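Local coordinates for ABC transporter substrate-binding protein (Rhizobium radiobacter, PDB 6TFS) that binds an open-chain sugar–amino acid conjugate, a hexulose joined to glutamate, and probably presents such solutes to an ABC importer, at residues Met334-Leu339 with Leu360-Val365; Ala368-Met373 with Val382-Ala387. All coordinates share one frame; numbering follows the deposited sequence. Where two conformers were deposited one is given.

Contact 1 of 2, residues Met334-Leu339 with Leu360-Val365; sequences MVASQL and LNLQPV. With N7T ((2~{S})-2-[[(3~{S},4~{R},5~{R})-3,4,5,6-tetrakis(oxidanyl)-2-oxidanylidene-hexyl]amino]pentanedioic acid), chain C.
M334, present as selenomethionine, gives its N-H to N361 O, 2.8 Å away and nearly straight at 173°, while its own O receives Q363 N. Its long, flexible side chain leaves with CG anti to the backbone N (chi1 180°) and bends at SE, which brings CE within 3.7 Å of L362 CD2; CB packs on L360 CD1. V335 faces the opposite side of the sheet, where its CG1 branch meets V365 CG2 at 3.7 Å. A336, back on the face of M334 and L362, sets its methyl near L362 CD2 and continues the ladder with both peptide atoms, its N 2.8 Å from Q363 O and its O taking V365 N. S337 OG accepts L339 N at 3.0 Å in an ST turn and also bonds H367. Q338 N reaches V365 O, and its extended chain crosses the ring of P364, NE2 lying 3.5 Å from P364 CB, while a water links OE1 to P364 O. With an alanine here, the P364 ring would probably lose its cover and the water its second protein acceptor. The two parallel strands belong to a beta-alpha-beta crossover: M334 and L362 face its helix 340-353, whereas V335 and V365 rest on M373 of helix 367-374.

Contact 2 of 2, residues Ala368-Met373 with Val382-Ala387; sequences AAWHQM and VLYGAA. With N7T ((2~{S})-2-[[(3~{S},4~{R},5~{R})-3,4,5,6-tetrakis(oxidanyl)-2-oxidanylidene-hexyl]amino]pentanedioic acid), chain C.
W370 turns the edge of its indole to strand 382-386, CZ2 lying 3.2 Å from L383 O and close to the ring plane. CZ2 also packs obliquely on V382 CG1, and CH2 comes 3.7 Å from Y384 CD1. The W370 and Y384 rings are nearly parallel, at 23°, yet displaced so that there is little stacking. W370 CZ3 sits over one face of H371, off its centre, while Y384 OH and the ligand's OXT sit at the imidazole edge; the ligand's OE1 lies at the edge of the Y384 ring, in its plane. The H371 and Y384 rings meet obliquely, with planes at 78°. W370 reaches the strand because CG is swung opposite its main-chain N (chi1 169°); its NE1 is held mainly by V335 O, with a weak link to a water that takes L383 N.

The polar ends serve the ligand: H371 NE2 donates to the alpha-carboxylate oxygen OXT at 2.8 Å, and Y384 OH donates to the side-chain carboxylate oxygen OE1 at 2.6 Å. R375 bonds both H371 ND1 and Y384 OH, a second-shell link whose charge would probably strengthen the hydroxyl as a donor. G385 suits its place, since a CB there would come about 2.5 Å from the ligand's OAS. H371 and Y384, backed by W370, form part of the pocket around the glutamate end of the conjugate, in the ligand cleft of a family 5 solute-binding protein.

Contact 1 lies about 20 Å from the centre of the chain and is partly buried, with P364 exposed; contact 2 is about 11 Å from that centre, and all its touching residues are buried. The first is a backbone ladder between parallel strands, the second a meeting of helix and strand through rings, in which H371 and Y384 turn polar atoms to the ligand. They join where strand 358-365 runs on into helix 367-374: W370 NE1 probably donates to V335 O at 3.0 Å, and S337 CB packs on the indole. M334 CE also touches L383 CB. The beta-alpha-beta unit lies behind this part of the pocket and touches the ligand through L339.

Contact 1 of 2, residues Met334-Leu339 with Leu360-Val365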
# COMPACT_ATOMS: atom_id res chain seq x y z
N MSE A 334 9.25 -17.16 12.60
CA MSE A 334 8.84 -16.15 11.63
C MSE A 334 9.69 -14.88 11.76
O MSE A 334 9.86 -14.35 12.85
CB MSE A 334 7.33 -15.85 11.81
CG MSE A 334 6.77 -14.79 10.86
SE MSE A 334 4.78 -14.60 11.03
CE MSE A 334 4.77 -13.11 12.31
N VAL A 335 10.22 -14.41 10.62
CA VAL A 335 10.95 -13.14 10.53
C VAL A 335 9.83 -12.07 10.59
O VAL A 335 8.93 -12.07 9.75
CB VAL A 335 11.83 -13.01 9.25
CG1 VAL A 335 12.70 -11.75 9.31
CG2 VAL A 335 12.70 -14.27 9.05
N ALA A 336 9.82 -11.27 11.67
CA ALA A 336 8.75 -10.32 11.93
C ALA A 336 9.18 -8.86 11.88
O ALA A 336 10.17 -8.48 12.51
CB ALA A 336 8.11 -10.63 13.28
N SER A 337 8.41 -8.05 11.18
CA SER A 337 8.66 -6.61 11.09
C SER A 337 8.56 -5.91 12.46
O SER A 337 7.69 -6.24 13.27
CB SER A 337 7.67 -5.97 10.13
OG SER A 337 7.76 -4.56 10.25
N GLN A 338 9.43 -4.90 12.66
CA GLN A 338 9.43 -4.06 13.87
C GLN A 338 8.58 -2.78 13.70
O GLN A 338 8.58 -1.93 14.60
CB GLN A 338 10.85 -3.76 14.37
CG GLN A 338 11.48 -4.96 15.06
CD GLN A 338 12.87 -4.67 15.58
OE1 GLN A 338 13.71 -4.08 14.89
NE2 GLN A 338 13.15 -5.06 16.81
N LEU A 339 7.81 -2.66 12.59
CA LEU A 339 6.78 -1.62 12.44
C LEU A 339 5.86 -1.95 13.66
O LEU A 339 5.50 -3.12 13.81
CB LEU A 339 6.00 -1.78 11.11
CG LEU A 339 4.83 -0.80 10.89
CD1 LEU A 339 5.34 0.63 10.76
CD2 LEU A 339 3.97 -1.20 9.69
N LEU A 360 5.05 -20.29 18.02
CA LEU A 360 5.53 -19.31 17.06
C LEU A 360 6.65 -18.45 17.67
O LEU A 360 6.42 -17.71 18.63
CB LEU A 360 4.37 -18.45 16.52
CG LEU A 360 4.73 -17.33 15.52
CD1 LEU A 360 5.30 -17.89 14.21
CD2 LEU A 360 3.51 -16.43 15.25
N ASN A 361 7.85 -18.59 17.12
CA ASN A 361 9.01 -17.78 17.52
C ASN A 361 9.12 -16.60 16.58
O ASN A 361 8.90 -16.74 15.36
CB ASN A 361 10.29 -18.61 17.57
CG ASN A 361 10.30 -19.66 18.68
OD1 ASN A 361 9.65 -19.54 19.73
ND2 ASN A 361 11.06 -20.72 18.47
N LEU A 362 9.36 -15.42 17.14
CA LEU A 362 9.45 -14.20 16.35
C LEU A 362 10.87 -13.66 16.33
O LEU A 362 11.46 -13.43 17.39
CB LEU A 362 8.44 -13.14 16.85
CG LEU A 362 6.95 -13.59 16.97
CD1 LEU A 362 6.13 -12.60 17.80
CD2 LEU A 362 6.32 -13.81 15.59
N GLN A 363 11.42 -13.49 15.11
CA GLN A 363 12.75 -12.95 14.84
C GLN A 363 12.52 -11.47 14.43
O GLN A 363 12.16 -11.22 13.28
CB GLN A 363 13.42 -13.78 13.73
CG GLN A 363 14.86 -13.41 13.40
CD GLN A 363 15.35 -14.08 12.13
OE1 GLN A 363 14.98 -15.21 11.80
NE2 GLN A 363 16.22 -13.39 11.40
N PRO A 364 12.61 -10.49 15.36
CA PRO A 364 12.33 -9.09 14.99
C PRO A 364 13.40 -8.43 14.12
O PRO A 364 14.59 -8.57 14.38
CB PRO A 364 12.16 -8.37 16.35
CG PRO A 364 12.28 -9.45 17.41
CD PRO A 364 13.01 -10.59 16.79
N VAL A 365 12.96 -7.75 13.06
CA VAL A 365 13.84 -7.05 12.10
C VAL A 365 13.19 -5.71 11.75
O VAL A 365 11.97 -5.64 11.54
CB VAL A 365 14.07 -7.92 10.80
CG1 VAL A 365 14.92 -7.16 9.76
CG2 VAL A 365 14.71 -9.28 11.12
OAN N7T C . -1.37 -3.74 12.73
CAM N7T C . -0.77 -3.99 11.49
CAL N7T C . -0.53 -2.65 10.82
OAT N7T C . 0.52 -1.96 11.47
CAK N7T C . -0.24 -2.82 9.32
OAS N7T C . -1.41 -3.25 8.64
CAJ N7T C . 0.26 -1.53 8.68
OAR N7T C . -0.66 -0.48 8.77
CAI N7T C . 0.53 -1.62 7.19
OAQ N7T C . -0.22 -2.24 6.41
CAH N7T C . 1.74 -0.82 6.67
N N7T C . 1.68 -0.61 5.24
CA N7T C . 2.50 -1.57 4.52
C N7T C . 3.95 -1.57 4.94
O N7T C . 4.57 -0.50 5.08
CB N7T C . 2.34 -1.32 3.03
CG N7T C . 2.97 -2.44 2.16
CD N7T C . 2.68 -2.35 0.69
OE1 N7T C . 3.11 -3.27 -0.05
OE2 N7T C . 2.04 -1.40 0.18
OXT N7T C . 4.53 -2.66 5.13
O HOH W 1 15.90 -6.13 15.14

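Contact 2 of 2, residues Ala368-Met373 with Val382-Ala387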
# COMPACT_ATOMS: atom_id res chain seq x y z
N ALA A 368 11.94 -1.88 6.85
CA ALA A 368 12.50 -1.81 5.49
C ALA A 368 13.43 -2.98 5.16
O ALA A 368 13.34 -3.52 4.06
CB ALA A 368 13.21 -0.47 5.27
N ALA A 369 14.30 -3.38 6.11
CA ALA A 369 15.20 -4.54 5.94
C ALA A 369 14.34 -5.82 5.85
O ALA A 369 14.58 -6.67 4.99
CB ALA A 369 16.19 -4.64 7.09
N TRP A 370 13.29 -5.91 6.70
CA TRP A 370 12.33 -7.03 6.69
C TRP A 370 11.64 -7.15 5.32
O TRP A 370 11.49 -8.27 4.81
CB TRP A 370 11.31 -6.84 7.83
CG TRP A 370 10.14 -7.77 7.76
CD1 TRP A 370 10.06 -9.04 8.25
CD2 TRP A 370 8.84 -7.47 7.22
NE1 TRP A 370 8.80 -9.55 8.07
CE2 TRP A 370 8.03 -8.60 7.43
CE3 TRP A 370 8.27 -6.32 6.62
CZ2 TRP A 370 6.68 -8.65 7.04
CZ3 TRP A 370 6.92 -6.36 6.25
CH2 TRP A 370 6.14 -7.51 6.47
N HIS A 371 11.27 -5.99 4.69
CA HIS A 371 10.66 -5.96 3.36
C HIS A 371 11.55 -6.67 2.31
O HIS A 371 11.03 -7.39 1.45
CB HIS A 371 10.31 -4.52 2.91
CG HIS A 371 8.91 -4.11 3.24
ND1 HIS A 371 7.87 -4.42 2.40
CD2 HIS A 371 8.42 -3.46 4.32
CE1 HIS A 371 6.79 -3.92 2.97
NE2 HIS A 371 7.07 -3.34 4.13
N GLN A 372 12.87 -6.50 2.38
CA GLN A 372 13.76 -7.14 1.42
C GLN A 372 14.04 -8.61 1.76
O GLN A 372 14.20 -9.41 0.83
CB GLN A 372 15.05 -6.31 1.22
CG GLN A 372 14.83 -4.95 0.52
CD GLN A 372 13.72 -4.93 -0.51
OE1 GLN A 372 12.62 -4.41 -0.26
NE2 GLN A 372 13.94 -5.51 -1.68
N MSE A 373 14.06 -8.98 3.05
CA MSE A 373 14.23 -10.39 3.49
C MSE A 373 13.09 -11.31 3.05
O MSE A 373 13.36 -12.39 2.52
CB MSE A 373 14.39 -10.49 5.01
CG MSE A 373 15.73 -9.97 5.48
SE MSE A 373 15.90 -10.00 7.41
CE MSE A 373 16.18 -11.95 7.68
N VAL A 382 4.77 -15.12 6.34
CA VAL A 382 4.91 -13.67 6.24
C VAL A 382 3.64 -12.99 6.72
O VAL A 382 2.57 -13.18 6.12
CB VAL A 382 5.32 -13.19 4.81
CG1 VAL A 382 5.36 -11.65 4.72
CG2 VAL A 382 6.65 -13.80 4.38
N LEU A 383 3.76 -12.20 7.80
CA LEU A 383 2.67 -11.39 8.31
C LEU A 383 2.79 -10.04 7.57
O LEU A 383 3.63 -9.22 7.90
CB LEU A 383 2.74 -11.23 9.84
CG LEU A 383 1.68 -10.30 10.46
CD1 LEU A 383 0.28 -10.81 10.22
CD2 LEU A 383 1.94 -10.06 11.93
N TYR A 384 1.97 -9.86 6.53
CA TYR A 384 1.99 -8.69 5.65
C TYR A 384 0.68 -7.90 5.70
O TYR A 384 -0.40 -8.49 5.69
CB TYR A 384 2.26 -9.15 4.20
CG TYR A 384 2.90 -8.08 3.33
CD1 TYR A 384 4.28 -7.93 3.28
CD2 TYR A 384 2.12 -7.24 2.54
CE1 TYR A 384 4.87 -6.96 2.47
CE2 TYR A 384 2.70 -6.26 1.73
CZ TYR A 384 4.08 -6.13 1.70
OH TYR A 384 4.68 -5.17 0.91
N GLY A 385 0.80 -6.58 5.73
CA GLY A 385 -0.34 -5.67 5.73
C GLY A 385 -0.33 -4.79 4.49
O GLY A 385 0.71 -4.24 4.15
N ALA A 386 -1.49 -4.69 3.79
CA ALA A 386 -1.60 -3.87 2.57
C ALA A 386 -3.01 -3.65 2.09
O ALA A 386 -3.90 -4.49 2.28
CB ALA A 386 -0.78 -4.48 1.42
N ALA A 387 -3.20 -2.53 1.39
CA ALA A 387 -4.39 -2.19 0.62
C ALA A 387 -3.86 -1.93 -0.80
O ALA A 387 -2.71 -1.51 -0.98
CB ALA A 387 -5.07 -0.93 1.16
OAN N7T C . -1.37 -3.74 12.73
CAM N7T C . -0.77 -3.99 11.49
CAL N7T C . -0.53 -2.65 10.82
OAT N7T C . 0.52 -1.96 11.47
CAK N7T C . -0.24 -2.82 9.32
OAS N7T C . -1.41 -3.25 8.64
CAJ N7T C . 0.26 -1.53 8.68
OAR N7T C . -0.66 -0.48 8.77
CAI N7T C . 0.53 -1.62 7.19
OAQ N7T C . -0.22 -2.24 6.41
CAH N7T C . 1.74 -0.82 6.67
N N7T C . 1.68 -0.61 5.24
CA N7T C . 2.50 -1.57 4.52
C N7T C . 3.95 -1.57 4.94
O N7T C . 4.57 -0.50 5.08
CB N7T C . 2.34 -1.32 3.03
CG N7T C . 2.97 -2.44 2.16
CD N7T C . 2.68 -2.35 0.69
OE1 N7T C . 3.11 -3.27 -0.05
OE2 N7T C . 2.04 -1.40 0.18
OXT N7T C . 4.53 -2.66 5.13
O HOH W 2 6.24 -11.68 9.00